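Endolysin B (Mycobacterium phage D29, PDB 3HC7) degrades the junction between mycolic acid and peptidoglycan in the mycobacterial host wall, acting as a mycolylarabinogalactan esterase that, with the holin, brings about lysis and release of phage. Local coordinates at residues W5-H10 with L62-K67; A45-W50 with S191-G196; G142-R147 with I183-M188. All coordinates share one frame; numbering follows the deposited sequence.

Interaction 1 (W5-H10 with L62-K67); sequences WLFTVH and LQIELK
The backbone oxygen of Q63 has neighbours on both segments: K67 N, one helical turn on, donates a hydrogen bond to it at 3.0 Å, and F7 reaches in from the strand with CE1 3.7 Å from that same Q63 O. The first torsion of F7 (chi1 -60°) sets CG beside the backbone N and anti to the carbonyl carbon, and the ring continues toward the helix. Its ring then meets I64, whose CG1 lies over the ring centre, 3.8 Å from the F7 centroid and close to the ring normal, a CH-pi contact. The ring tip also comes against the helix backbone, with F7 CZ 3.6 Å from I64 CA, while K67 CB sits at the ring edge. W5 works differently. Its indole receives the aliphatic part of K67 over one face, CG above the six-membered ring, and the two side chains cross at about a right angle. K67 CB is 3.6 Å from W5 NE1; the lysine chain bends at chi2, yet CE still lies 3.9 Å from W5 CH2. With F7 and W5 turned to helix 50-70, L6 and T8 point from the other side of the strand and touch helix 22-27. The axes of 5-9 and 62-67 are 10.0 Å apart and nearly antiparallel, at 169°. Strand 5-9 hydrogen-bonds to strands 35-38 and 76-81 on its two sides, and helix 50-70 links those two flanking strands, passing over it: a beta-alpha-beta crossover on a parallel sheet, as expected of the alpha/beta-hydrolase fold of cutinase relatives.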
ATOM      1  N   TRP A   5      17.062  -9.863   2.503  1.00 68.27           N
ATOM      2  CA  TRP A   5      16.607  -9.005   1.419  1.00 63.28           C
ATOM      3  C   TRP A   5      15.527  -8.040   1.872  1.00 64.72           C
ATOM      4  O   TRP A   5      14.679  -8.387   2.698  1.00 61.40           O
ATOM      5  CB  TRP A   5      16.088  -9.841   0.248  1.00 59.62           C
ATOM      6  CG  TRP A   5      17.188 -10.343  -0.599  1.00 66.81           C
ATOM      7  CD1 TRP A   5      17.778 -11.574  -0.541  1.00 72.86           C
ATOM      8  CD2 TRP A   5      17.869  -9.617  -1.622  1.00 71.32           C
ATOM      9  NE1 TRP A   5      18.777 -11.662  -1.476  1.00 76.48           N
ATOM     10  CE2 TRP A   5      18.856 -10.470  -2.152  1.00 77.16           C
ATOM     11  CE3 TRP A   5      17.735  -8.325  -2.148  1.00 69.23           C
ATOM     12  CZ2 TRP A   5      19.706 -10.074  -3.183  1.00 78.21           C
ATOM     13  CZ3 TRP A   5      18.575  -7.937  -3.170  1.00 77.15           C
ATOM     14  CH2 TRP A   5      19.552  -8.806  -3.677  1.00 79.09           C
ATOM     15  N   LEU A   6      15.568  -6.829   1.319  1.00 60.87           N
ATOM     16  CA  LEU A   6      14.531  -5.835   1.543  1.00 57.64           C
ATOM     17  C   LEU A   6      13.896  -5.438   0.209  1.00 62.00           C
ATOM     18  O   LEU A   6      14.576  -4.954  -0.701  1.00 55.24           O
ATOM     19  CB  LEU A   6      15.106  -4.602   2.250  1.00 61.21           C
ATOM     20  CG  LEU A   6      14.149  -3.420   2.431  1.00 62.03           C
ATOM     21  CD1 LEU A   6      12.945  -3.831   3.252  1.00 54.06           C
ATOM     22  CD2 LEU A   6      14.861  -2.224   3.069  1.00 64.05           C
ATOM     23  N   PHE A   7      12.591  -5.664   0.097  1.00 56.39           N
ATOM     24  CA  PHE A   7      11.843  -5.311  -1.104  1.00 51.83           C
ATOM     25  C   PHE A   7      10.995  -4.083  -0.817  1.00 53.65           C
ATOM     26  O   PHE A   7      10.312  -4.021   0.205  1.00 52.57           O
ATOM     27  CB  PHE A   7      10.953  -6.476  -1.548  1.00 43.92           C
ATOM     28  CG  PHE A   7      11.717  -7.732  -1.860  1.00 50.84           C
ATOM     29  CD1 PHE A   7      12.270  -7.931  -3.118  1.00 49.35           C
ATOM     30  CD2 PHE A   7      11.892  -8.707  -0.890  1.00 54.94           C
ATOM     31  CE1 PHE A   7      12.977  -9.086  -3.405  1.00 54.25           C
ATOM     32  CE2 PHE A   7      12.602  -9.867  -1.169  1.00 53.80           C
ATOM     33  CZ  PHE A   7      13.142 -10.056  -2.427  1.00 55.44           C
ATOM     34  N   THR A   8      11.043  -3.107  -1.716  1.00 52.12           N
ATOM     35  CA  THR A   8      10.369  -1.843  -1.483  1.00 44.35           C
ATOM     36  C   THR A   8       9.532  -1.427  -2.681  1.00 46.02           C
ATOM     37  O   THR A   8       9.936  -1.584  -3.838  1.00 44.40           O
ATOM     38  CB  THR A   8      11.367  -0.708  -1.160  1.00 53.52           C
ATOM     39  OG1 THR A   8      12.299  -0.574  -2.237  1.00 56.52           O
ATOM     40  CG2 THR A   8      12.115  -1.002   0.131  1.00 56.33           C
ATOM     41  N   VAL A   9       8.355  -0.897  -2.383  1.00 39.46           N
ATOM     42  CA  VAL A   9       7.442  -0.434  -3.415  1.00 43.14           C
ATOM     43  C   VAL A   9       7.007   0.985  -3.091  1.00 42.75           C
ATOM     44  O   VAL A   9       6.359   1.234  -2.072  1.00 44.53           O
ATOM     45  CB  VAL A   9       6.216  -1.344  -3.543  1.00 39.14           C
ATOM     46  CG1 VAL A   9       5.395  -0.962  -4.773  1.00 32.44           C
ATOM     47  CG2 VAL A   9       6.655  -2.797  -3.634  1.00 37.99           C
ATOM     48  N   HIS A  10       7.388   1.911  -3.961  1.00 44.35           N
ATOM     49  CA  HIS A  10       7.048   3.321  -3.800  1.00 45.12           C
ATOM     50  C   HIS A  10       5.551   3.615  -3.787  1.00 43.24           C
ATOM     51  O   HIS A  10       4.732   2.800  -4.224  1.00 44.39           O
ATOM     52  CB  HIS A  10       7.714   4.151  -4.903  1.00 42.38           C
ATOM     53  CG  HIS A  10       9.122   4.548  -4.595  1.00 42.88           C
ATOM     54  ND1 HIS A  10       9.435   5.480  -3.629  1.00 41.40           N
ATOM     55  CD2 HIS A  10      10.300   4.150  -5.130  1.00 43.63           C
ATOM     56  CE1 HIS A  10      10.745   5.645  -3.587  1.00 47.37           C
ATOM     57  NE2 HIS A  10      11.295   4.847  -4.485  1.00 53.21           N
ATOM     58  N   LEU A  62       7.765 -11.768  -8.602  1.00 41.82           N
ATOM     59  CA  LEU A  62       8.891 -12.194  -9.425  1.00 48.25           C
ATOM     60  C   LEU A  62      10.218 -12.037  -8.681  1.00 53.98           C
ATOM     61  O   LEU A  62      10.996 -12.983  -8.578  1.00 58.20           O
ATOM     62  CB  LEU A  62       8.912 -11.385 -10.731  1.00 53.06           C
ATOM     63  CG  LEU A  62       9.781 -11.843 -11.909  1.00 65.41           C
ATOM     64  CD1 LEU A  62       9.702 -10.861 -13.067  1.00 64.24           C
ATOM     65  CD2 LEU A  62      11.224 -12.026 -11.497  1.00 78.13           C
ATOM     66  N   GLN A  63      10.465 -10.838  -8.167  1.00 49.57           N
ATOM     67  CA  GLN A  63      11.720 -10.520  -7.504  1.00 53.52           C
ATOM     68  C   GLN A  63      11.940 -11.348  -6.245  1.00 53.76           C
ATOM     69  O   GLN A  63      13.050 -11.804  -5.984  1.00 58.24           O
ATOM     70  CB  GLN A  63      11.778  -9.028  -7.167  1.00 52.88           C
ATOM     71  CG  GLN A  63      11.982  -8.134  -8.377  1.00 56.17           C
ATOM     72  CD  GLN A  63      13.359  -8.321  -8.994  1.00 64.18           C
ATOM     73  OE1 GLN A  63      13.579  -8.013 -10.167  1.00 60.07           O
ATOM     74  NE2 GLN A  63      14.295  -8.831  -8.199  1.00 56.14           N
ATOM     75  N   ILE A  64      10.882 -11.535  -5.463  1.00 47.80           N
ATOM     76  CA  ILE A  64      10.973 -12.325  -4.242  1.00 54.74           C
ATOM     77  C   ILE A  64      11.447 -13.744  -4.546  1.00 53.00           C
ATOM     78  O   ILE A  64      12.350 -14.262  -3.890  1.00 55.25           O
ATOM     79  CB  ILE A  64       9.628 -12.382  -3.500  1.00 47.99           C
ATOM     80  CG1 ILE A  64       9.379 -11.057  -2.774  1.00 46.11           C
ATOM     81  CG2 ILE A  64       9.629 -13.537  -2.510  1.00 45.53           C
ATOM     82  CD1 ILE A  64       7.980 -10.926  -2.168  1.00 47.11           C
ATOM     83  N   GLU A  65      10.830 -14.362  -5.548  1.00 53.42           N
ATOM     84  CA  GLU A  65      11.220 -15.690  -5.994  1.00 57.45           C
ATOM     85  C   GLU A  65      12.683 -15.718  -6.400  1.00 64.91           C
ATOM     86  O   GLU A  65      13.422 -16.635  -6.032  1.00 64.57           O
ATOM     87  CB  GLU A  65      10.375 -16.121  -7.186  1.00 60.23           C
ATOM     88  CG  GLU A  65       8.972 -16.524  -6.837  1.00 67.96           C
ATOM     89  CD  GLU A  65       8.153 -16.837  -8.066  1.00 70.46           C
ATOM     90  OE1 GLU A  65       8.608 -16.512  -9.184  1.00 66.03           O
ATOM     91  OE2 GLU A  65       7.054 -17.405  -7.909  1.00 71.71           O
ATOM     92  N   LEU A  66      13.098 -14.717  -7.171  1.00 59.00           N
ATOM     93  CA  LEU A  66      14.474 -14.679  -7.652  1.00 65.59           C
ATOM     94  C   LEU A  66      15.466 -14.662  -6.497  1.00 69.65           C
ATOM     95  O   LEU A  66      16.212 -15.619  -6.286  1.00 76.44           O
ATOM     96  CB  LEU A  66      14.701 -13.467  -8.553  1.00 69.46           C
ATOM     97  CG  LEU A  66      13.967 -13.490  -9.891  1.00 67.96           C
ATOM     98  CD1 LEU A  66      14.371 -12.294 -10.733  1.00 66.18           C
ATOM     99  CD2 LEU A  66      14.259 -14.784 -10.623  1.00 72.93           C
ATOM    100  N   LYS A  67      15.473 -13.563  -5.754  1.00 67.95           N
ATOM    101  CA  LYS A  67      16.435 -13.382  -4.677  1.00 66.37           C
ATOM    102  C   LYS A  67      16.415 -14.542  -3.688  1.00 63.52           C
ATOM    103  O   LYS A  67      17.461 -15.047  -3.289  1.00 59.81           O
ATOM    104  CB  LYS A  67      16.166 -12.064  -3.953  1.00 64.57           C
ATOM    105  CG  LYS A  67      16.788 -10.849  -4.622  1.00 69.62           C
ATOM    106  CD  LYS A  67      16.529 -10.810  -6.121  1.00 73.75           C
ATOM    107  CE  LYS A  67      17.298  -9.668  -6.776  1.00 75.44           C
ATOM    108  NZ  LYS A  67      17.116  -9.638  -8.252  1.00 73.45           N
TER

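Interaction 2 (A45-W50 with S191-G196); sequences AAFPMW and SGFIGG
Two irregular loops come together with P48 CA and G192 CA 5.3 Å apart, and the 45-50 loop contains a cis peptide bond between F47 and P48. The cis bond folds the proline back on its neighbour: P48 CB lies over the centre of the F47 ring. F47 CG is anti to the backbone N (chi1 -173°), and beyond it the ring extends until its tip meets the G192-F193 peptide. F47 CZ is 3.6 Å from G192 C and 3.7 Å from F193 N, the nitrogen lying near the plane of the ring, at its edge. More loosely, F47 CZ also approaches F193 CD1 at 4.2 Å. P48 presents its own carbons to the same loop, CB and CG each 3.5 Å from S191 O. Outside the pair, F47 and F193 both touch V200 and I223, so the two rings lead from this surface contact to helices 200-207 and 212-230. The loops themselves connect larger elements: 45-50 runs into helix 50-70, while the loop 191-196 joins helix 179-189 to helix 200-207. Across the contact, carbon meets peptide and carbon meets carbon, which implies a join made by shape and van der Waals packing; within it G192 N, 4.0 Å from P48 CB, is buried with no partner in the model.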
ATOM      1  N   ALA A  45       0.947   4.846 -10.754  1.00 37.62           N
ATOM      2  CA  ALA A  45       0.043   5.844 -11.329  1.00 37.82           C
ATOM      3  C   ALA A  45      -1.096   6.206 -10.385  1.00 32.50           C
ATOM      4  O   ALA A  45      -1.618   5.352  -9.680  1.00 36.25           O
ATOM      5  CB  ALA A  45      -0.515   5.349 -12.663  1.00 40.16           C
ATOM      6  N   ALA A  46      -1.479   7.476 -10.379  1.00 22.94           N
ATOM      7  CA  ALA A  46      -2.634   7.923  -9.594  1.00 30.70           C
ATOM      8  C   ALA A  46      -3.962   7.424 -10.176  1.00 35.93           C
ATOM      9  O   ALA A  46      -4.909   7.134  -9.436  1.00 36.64           O
ATOM     10  CB  ALA A  46      -2.639   9.441  -9.477  1.00 30.92           C
ATOM     11  N   PHE A  47      -4.035   7.331 -11.503  1.00 33.74           N
ATOM     12  CA  PHE A  47      -5.241   6.834 -12.165  1.00 32.04           C
ATOM     13  C   PHE A  47      -5.017   6.503 -13.627  1.00 36.71           C
ATOM     14  O   PHE A  47      -4.503   7.335 -14.370  1.00 36.45           O
ATOM     15  CB  PHE A  47      -6.397   7.829 -12.071  1.00 27.79           C
ATOM     16  CG  PHE A  47      -7.693   7.266 -12.587  1.00 34.90           C
ATOM     17  CD1 PHE A  47      -8.487   6.466 -11.774  1.00 29.91           C
ATOM     18  CD2 PHE A  47      -8.089   7.485 -13.897  1.00 35.03           C
ATOM     19  CE1 PHE A  47      -9.672   5.918 -12.252  1.00 29.22           C
ATOM     20  CE2 PHE A  47      -9.272   6.941 -14.382  1.00 39.39           C
ATOM     21  CZ  PHE A  47     -10.063   6.153 -13.557  1.00 31.17           C
ATOM     22  N   PRO A  48      -5.434   5.296 -14.054  1.00 34.58           N
ATOM     23  CA  PRO A  48      -6.072   4.284 -13.197  1.00 28.36           C
ATOM     24  C   PRO A  48      -5.042   3.620 -12.294  1.00 33.76           C
ATOM     25  O   PRO A  48      -3.963   3.241 -12.755  1.00 33.19           O
ATOM     26  CB  PRO A  48      -6.604   3.255 -14.199  1.00 31.20           C
ATOM     27  CG  PRO A  48      -5.688   3.360 -15.366  1.00 33.26           C
ATOM     28  CD  PRO A  48      -5.208   4.801 -15.425  1.00 31.33           C
ATOM     29  N   MET A  49      -5.372   3.489 -11.018  1.00 26.78           N
ATOM     30  CA  MET A  49      -4.440   2.944 -10.048  1.00 29.39           C
ATOM     31  C   MET A  49      -4.375   1.414 -10.071  1.00 30.53           C
ATOM     32  O   MET A  49      -3.290   0.840 -10.035  1.00 30.76           O
ATOM     33  CB  MET A  49      -4.808   3.420  -8.642  1.00 28.29           C
ATOM     34  CG  MET A  49      -3.812   3.008  -7.566  1.00 29.40           C
ATOM     35  SD  MET A  49      -4.270   3.656  -5.947  1.00 39.54           S
ATOM     36  CE  MET A  49      -4.078   5.421  -6.263  1.00 48.93           C
ATOM     37  N   TRP A  50      -5.521   0.744 -10.118  1.00 26.65           N
ATOM     38  CA  TRP A  50      -5.474  -0.708  -9.964  1.00 25.79           C
ATOM     39  C   TRP A  50      -4.584  -1.429 -10.983  1.00 26.64           C
ATOM     40  O   TRP A  50      -3.826  -2.325 -10.605  1.00 31.95           O
ATOM     41  CB  TRP A  50      -6.861  -1.365  -9.852  1.00 22.32           C
ATOM     42  CG  TRP A  50      -6.714  -2.690  -9.150  1.00 31.70           C
ATOM     43  CD1 TRP A  50      -6.662  -3.925  -9.730  1.00 29.13           C
ATOM     44  CD2 TRP A  50      -6.519  -2.899  -7.741  1.00 27.07           C
ATOM     45  NE1 TRP A  50      -6.477  -4.891  -8.766  1.00 30.42           N
ATOM     46  CE2 TRP A  50      -6.386  -4.288  -7.539  1.00 29.30           C
ATOM     47  CE3 TRP A  50      -6.467  -2.048  -6.629  1.00 25.09           C
ATOM     48  CZ2 TRP A  50      -6.197  -4.847  -6.270  1.00 26.23           C
ATOM     49  CZ3 TRP A  50      -6.279  -2.601  -5.372  1.00 30.19           C
ATOM     50  CH2 TRP A  50      -6.141  -3.990  -5.201  1.00 28.99           C
ATOM     51  N   SER A 191     -10.419   0.127 -13.787  1.00 28.52           N
ATOM     52  CA  SER A 191      -9.474  -0.093 -14.879  1.00 35.36           C
ATOM     53  C   SER A 191      -9.285   1.179 -15.709  1.00 32.51           C
ATOM     54  O   SER A 191      -8.333   1.294 -16.479  1.00 39.01           O
ATOM     55  CB  SER A 191      -9.971  -1.221 -15.782  1.00 36.74           C
ATOM     56  OG  SER A 191     -11.269  -0.934 -16.278  1.00 35.86           O
ATOM     57  N   GLY A 192     -10.204   2.124 -15.537  1.00 24.68           N
ATOM     58  CA  GLY A 192     -10.263   3.369 -16.303  1.00 28.31           C
ATOM     59  C   GLY A 192     -11.613   4.022 -16.037  1.00 28.60           C
ATOM     60  O   GLY A 192     -12.442   3.446 -15.332  1.00 29.38           O
ATOM     61  N   PHE A 193     -11.859   5.207 -16.593  1.00 25.53           N
ATOM     62  CA  PHE A 193     -13.096   5.922 -16.299  1.00 24.32           C
ATOM     63  C   PHE A 193     -14.260   5.348 -17.101  1.00 30.27           C
ATOM     64  O   PHE A 193     -15.357   5.157 -16.578  1.00 30.88           O
ATOM     65  CB  PHE A 193     -12.950   7.419 -16.618  1.00 27.30           C
ATOM     66  CG  PHE A 193     -13.772   8.300 -15.735  1.00 31.06           C
ATOM     67  CD1 PHE A 193     -13.260   8.775 -14.540  1.00 23.31           C
ATOM     68  CD2 PHE A 193     -15.073   8.637 -16.082  1.00 38.24           C
ATOM     69  CE1 PHE A 193     -14.032   9.591 -13.703  1.00 25.29           C
ATOM     70  CE2 PHE A 193     -15.840   9.442 -15.259  1.00 34.83           C
ATOM     71  CZ  PHE A 193     -15.319   9.917 -14.063  1.00 31.20           C
ATOM     72  N   ILE A 194     -13.997   5.091 -18.380  1.00 24.29           N
ATOM     73  CA  ILE A 194     -14.980   4.553 -19.312  1.00 32.22           C
ATOM     74  C   ILE A 194     -14.327   3.392 -20.046  1.00 40.30           C
ATOM     75  O   ILE A 194     -13.174   3.485 -20.478  1.00 39.31           O
ATOM     76  CB  ILE A 194     -15.374   5.591 -20.389  1.00 38.80           C
ATOM     77  CG1 ILE A 194     -15.408   7.002 -19.812  1.00 46.51           C
ATOM     78  CG2 ILE A 194     -16.717   5.249 -21.010  1.00 46.76           C
ATOM     79  CD1 ILE A 194     -15.769   8.078 -20.847  1.00 48.16           C
ATOM     80  N   GLY A 195     -15.067   2.305 -20.200  1.00 32.34           N
ATOM     81  CA  GLY A 195     -14.549   1.119 -20.848  1.00 37.05           C
ATOM     82  C   GLY A 195     -15.329  -0.097 -20.395  1.00 44.82           C
ATOM     83  O   GLY A 195     -16.558  -0.110 -20.439  1.00 61.05           O
ATOM     84  N   GLY A 196     -14.621  -1.116 -19.939  1.00 42.42           N
ATOM     85  CA  GLY A 196     -15.256  -2.375 -19.595  1.00 26.84           C
ATOM     86  C   GLY A 196     -15.954  -2.441 -18.255  1.00 32.37           C
ATOM     87  O   GLY A 196     -16.241  -1.425 -17.615  1.00 37.20           O
TER

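Interaction 3 (G142-R147 with I183-M188); sequences GILEDR and IGRIVM
A bend at chi3 of R185 (-54°) places NE near the carboxylate of E145, and a bend of the opposite sense at chi3 of M188 carries CE against L144. The arrangement belongs to the alpha/beta-hydrolase, cutinase-like fold: the loop that follows strand 140-141 packs on helix 179-189, with R185 at the centre. The guanidinium is held along its edge by I143, since R185 NH1 donates to I143 O at 3.0 Å, the N-H...O angle being 155° and the acceptor lying in the guanidinium plane. Its NH2 has a second partner, the backbone oxygen of L176. E145 takes a face instead. Its CG lies over the guanidinium, offset toward the rim, and the carboxylate stacks with its plane only 17° from that of the guanidinium. The salt bridge is long, E145 OE1 to R185 NE 3.9 Å, and since the oxygen lies well out of the guanidinium plane it is an attraction of charges with no N-H aimed at it. Nearby, R147 closes its own loop by gripping G142 O with two nitrogens, NH2 at 2.8 Å and NE at 3.1 Å. Beneath the polar layer the contact is greasy: I143 CG1 lies 3.7 Å from R185 CG, and I143 CG2 touches M188 SD. The site is near, the side chain of I143 about 9 Å from that of D166, inferred to be catalytic, and that of M188 about 9 Å from that of active-site S82. Packing is tightest between methyls, with M188 CE 3.5 Å from L144 CD2.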
ATOM      1  N   GLY A 142      -8.377   0.289   6.770  1.00 38.78           N
ATOM      2  CA  GLY A 142      -8.160   0.634   5.383  1.00 38.65           C
ATOM      3  C   GLY A 142      -9.487   0.721   4.652  1.00 38.36           C
ATOM      4  O   GLY A 142     -10.426  -0.029   4.928  1.00 31.62           O
ATOM      5  N   ILE A 143      -9.571   1.643   3.706  1.00 35.93           N
ATOM      6  CA  ILE A 143     -10.777   1.782   2.910  1.00 30.75           C
ATOM      7  C   ILE A 143     -11.138   0.516   2.111  1.00 37.14           C
ATOM      8  O   ILE A 143     -12.320   0.173   1.989  1.00 37.70           O
ATOM      9  CB  ILE A 143     -10.652   2.981   1.964  1.00 35.52           C
ATOM     10  CG1 ILE A 143     -11.987   3.257   1.281  1.00 34.39           C
ATOM     11  CG2 ILE A 143      -9.518   2.748   0.971  1.00 31.46           C
ATOM     12  CD1 ILE A 143     -11.986   4.492   0.407  1.00 30.48           C
ATOM     13  N   LEU A 144     -10.135  -0.179   1.570  1.00 33.12           N
ATOM     14  CA  LEU A 144     -10.385  -1.314   0.664  1.00 33.01           C
ATOM     15  C   LEU A 144     -11.065  -2.493   1.357  1.00 33.08           C
ATOM     16  O   LEU A 144     -10.719  -2.829   2.477  1.00 34.48           O
ATOM     17  CB  LEU A 144      -9.085  -1.789   0.018  1.00 28.24           C
ATOM     18  CG  LEU A 144      -8.411  -0.852  -0.983  1.00 34.17           C
ATOM     19  CD1 LEU A 144      -7.059  -1.409  -1.377  1.00 32.54           C
ATOM     20  CD2 LEU A 144      -9.279  -0.649  -2.223  1.00 30.92           C
ATOM     21  N   GLU A 145     -12.022  -3.125   0.681  1.00 36.92           N
ATOM     22  CA  GLU A 145     -12.770  -4.251   1.255  1.00 42.47           C
ATOM     23  C   GLU A 145     -11.915  -5.516   1.374  1.00 31.98           C
ATOM     24  O   GLU A 145     -12.151  -6.361   2.229  1.00 39.81           O
ATOM     25  CB  GLU A 145     -14.020  -4.550   0.421  1.00 48.07           C
ATOM     26  CG  GLU A 145     -15.032  -3.415   0.352  1.00 66.39           C
ATOM     27  CD  GLU A 145     -15.885  -3.466  -0.912  1.00 79.85           C
ATOM     28  OE1 GLU A 145     -15.307  -3.497  -2.021  1.00 82.36           O
ATOM     29  OE2 GLU A 145     -17.133  -3.467  -0.799  1.00 83.79           O
ATOM     30  N   ASP A 146     -10.939  -5.647   0.484  1.00 34.14           N
ATOM     31  CA  ASP A 146      -9.952  -6.716   0.546  1.00 37.46           C
ATOM     32  C   ASP A 146      -8.770  -6.213   1.375  1.00 35.56           C
ATOM     33  O   ASP A 146      -7.784  -5.726   0.833  1.00 40.95           O
ATOM     34  CB  ASP A 146      -9.494  -7.062  -0.874  1.00 29.19           C
ATOM     35  CG  ASP A 146      -8.545  -8.244  -0.920  1.00 32.41           C
ATOM     36  OD1 ASP A 146      -8.707  -9.183  -0.112  1.00 32.60           O
ATOM     37  OD2 ASP A 146      -7.653  -8.248  -1.794  1.00 34.83           O
ATOM     38  N   ARG A 147      -8.885  -6.304   2.689  1.00 35.36           N
ATOM     39  CA  ARG A 147      -7.869  -5.745   3.571  1.00 34.82           C
ATOM     40  C   ARG A 147      -7.216  -6.841   4.408  1.00 32.77           C
ATOM     41  O   ARG A 147      -7.688  -7.986   4.449  1.00 31.71           O
ATOM     42  CB  ARG A 147      -8.469  -4.660   4.477  1.00 32.49           C
ATOM     43  CG  ARG A 147      -9.516  -5.177   5.458  1.00 36.24           C
ATOM     44  CD  ARG A 147      -9.992  -4.086   6.419  1.00 39.50           C
ATOM     45  NE  ARG A 147     -10.655  -2.981   5.722  1.00 41.85           N
ATOM     46  CZ  ARG A 147     -11.941  -2.978   5.382  1.00 43.80           C
ATOM     47  NH1 ARG A 147     -12.702  -4.022   5.684  1.00 34.90           N
ATOM     48  NH2 ARG A 147     -12.470  -1.934   4.740  1.00 36.27           N
ATOM     49  N   ILE A 183     -17.247   5.823  -3.614  1.00 22.34           N
ATOM     50  CA  ILE A 183     -16.755   6.327  -4.889  1.00 27.05           C
ATOM     51  C   ILE A 183     -15.231   6.386  -4.871  1.00 22.72           C
ATOM     52  O   ILE A 183     -14.564   6.079  -5.862  1.00 25.08           O
ATOM     53  CB  ILE A 183     -17.409   7.670  -5.247  1.00 27.28           C
ATOM     54  CG1 ILE A 183     -18.878   7.421  -5.611  1.00 31.88           C
ATOM     55  CG2 ILE A 183     -16.669   8.321  -6.395  1.00 23.78           C
ATOM     56  CD1 ILE A 183     -19.541   8.570  -6.279  1.00 41.72           C
ATOM     57  N   GLY A 184     -14.677   6.731  -3.716  1.00 27.47           N
ATOM     58  CA  GLY A 184     -13.247   6.571  -3.498  1.00 30.17           C
ATOM     59  C   GLY A 184     -12.747   5.161  -3.775  1.00 29.77           C
ATOM     60  O   GLY A 184     -11.721   4.974  -4.448  1.00 27.07           O
ATOM     61  N   ARG A 185     -13.449   4.154  -3.261  1.00 29.94           N
ATOM     62  CA  ARG A 185     -13.043   2.769  -3.538  1.00 31.59           C
ATOM     63  C   ARG A 185     -13.166   2.491  -5.025  1.00 30.79           C
ATOM     64  O   ARG A 185     -12.323   1.833  -5.611  1.00 23.19           O
ATOM     65  CB  ARG A 185     -13.888   1.754  -2.763  1.00 38.09           C
ATOM     66  CG  ARG A 185     -13.238   1.238  -1.507  1.00 42.68           C
ATOM     67  CD  ARG A 185     -13.944   0.001  -0.973  1.00 34.44           C
ATOM     68  NE  ARG A 185     -15.364   0.226  -0.783  1.00 37.65           N
ATOM     69  CZ  ARG A 185     -15.903   0.650   0.352  1.00 32.51           C
ATOM     70  NH1 ARG A 185     -15.139   0.905   1.402  1.00 34.25           N
ATOM     71  NH2 ARG A 185     -17.210   0.819   0.433  1.00 44.99           N
ATOM     72  N   ILE A 186     -14.221   3.009  -5.647  1.00 26.14           N
ATOM     73  CA  ILE A 186     -14.399   2.796  -7.074  1.00 24.56           C
ATOM     74  C   ILE A 186     -13.191   3.304  -7.865  1.00 27.58           C
ATOM     75  O   ILE A 186     -12.653   2.597  -8.726  1.00 24.47           O
ATOM     76  CB  ILE A 186     -15.694   3.453  -7.562  1.00 28.50           C
ATOM     77  CG1 ILE A 186     -16.873   2.553  -7.185  1.00 31.27           C
ATOM     78  CG2 ILE A 186     -15.642   3.697  -9.067  1.00 19.65           C
ATOM     79  CD1 ILE A 186     -18.215   3.202  -7.339  1.00 32.29           C
ATOM     80  N   VAL A 187     -12.770   4.528  -7.558  1.00 29.20           N
ATOM     81  CA  VAL A 187     -11.632   5.154  -8.228  1.00 25.66           C
ATOM     82  C   VAL A 187     -10.351   4.324  -8.082  1.00 32.59           C
ATOM     83  O   VAL A 187      -9.615   4.087  -9.048  1.00 30.60           O
ATOM     84  CB  VAL A 187     -11.415   6.602  -7.711  1.00 27.37           C
ATOM     85  CG1 VAL A 187     -10.036   7.102  -8.056  1.00 29.94           C
ATOM     86  CG2 VAL A 187     -12.449   7.508  -8.313  1.00 30.82           C
ATOM     87  N   MET A 188     -10.098   3.852  -6.875  1.00 26.31           N
ATOM     88  CA  MET A 188      -8.913   3.039  -6.638  1.00 27.10           C
ATOM     89  C   MET A 188      -8.916   1.671  -7.343  1.00 26.31           C
ATOM     90  O   MET A 188      -7.852   1.163  -7.707  1.00 29.16           O
ATOM     91  CB  MET A 188      -8.681   2.875  -5.149  1.00 22.27           C
ATOM     92  CG  MET A 188      -8.193   4.142  -4.475  1.00 31.99           C
ATOM     93  SD  MET A 188      -8.045   3.899  -2.702  1.00 71.00           S
ATOM     94  CE  MET A 188      -7.393   2.240  -2.663  1.00 36.32           C
TER

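Interactions 1 and 3 are buried, interaction 2 lies at the surface. Interaction 1 fixes a helix to the central sheet through aromatic and aliphatic groups; interaction 3, on the opposite side of the chain's centre with centres about 25 Å apart, joins a loop to a helix and adds charge and a hydrogen bond; interaction 2 joins two loops by packing alone. Helix 50-70 carries one side of interaction 1 and is entered from the 45-50 loop of interaction 2. Interactions 2 and 3 meet directly: W50 CB is 3.5 Å from M188 O, and helix 179-189 of interaction 3 leads into the 191-196 loop.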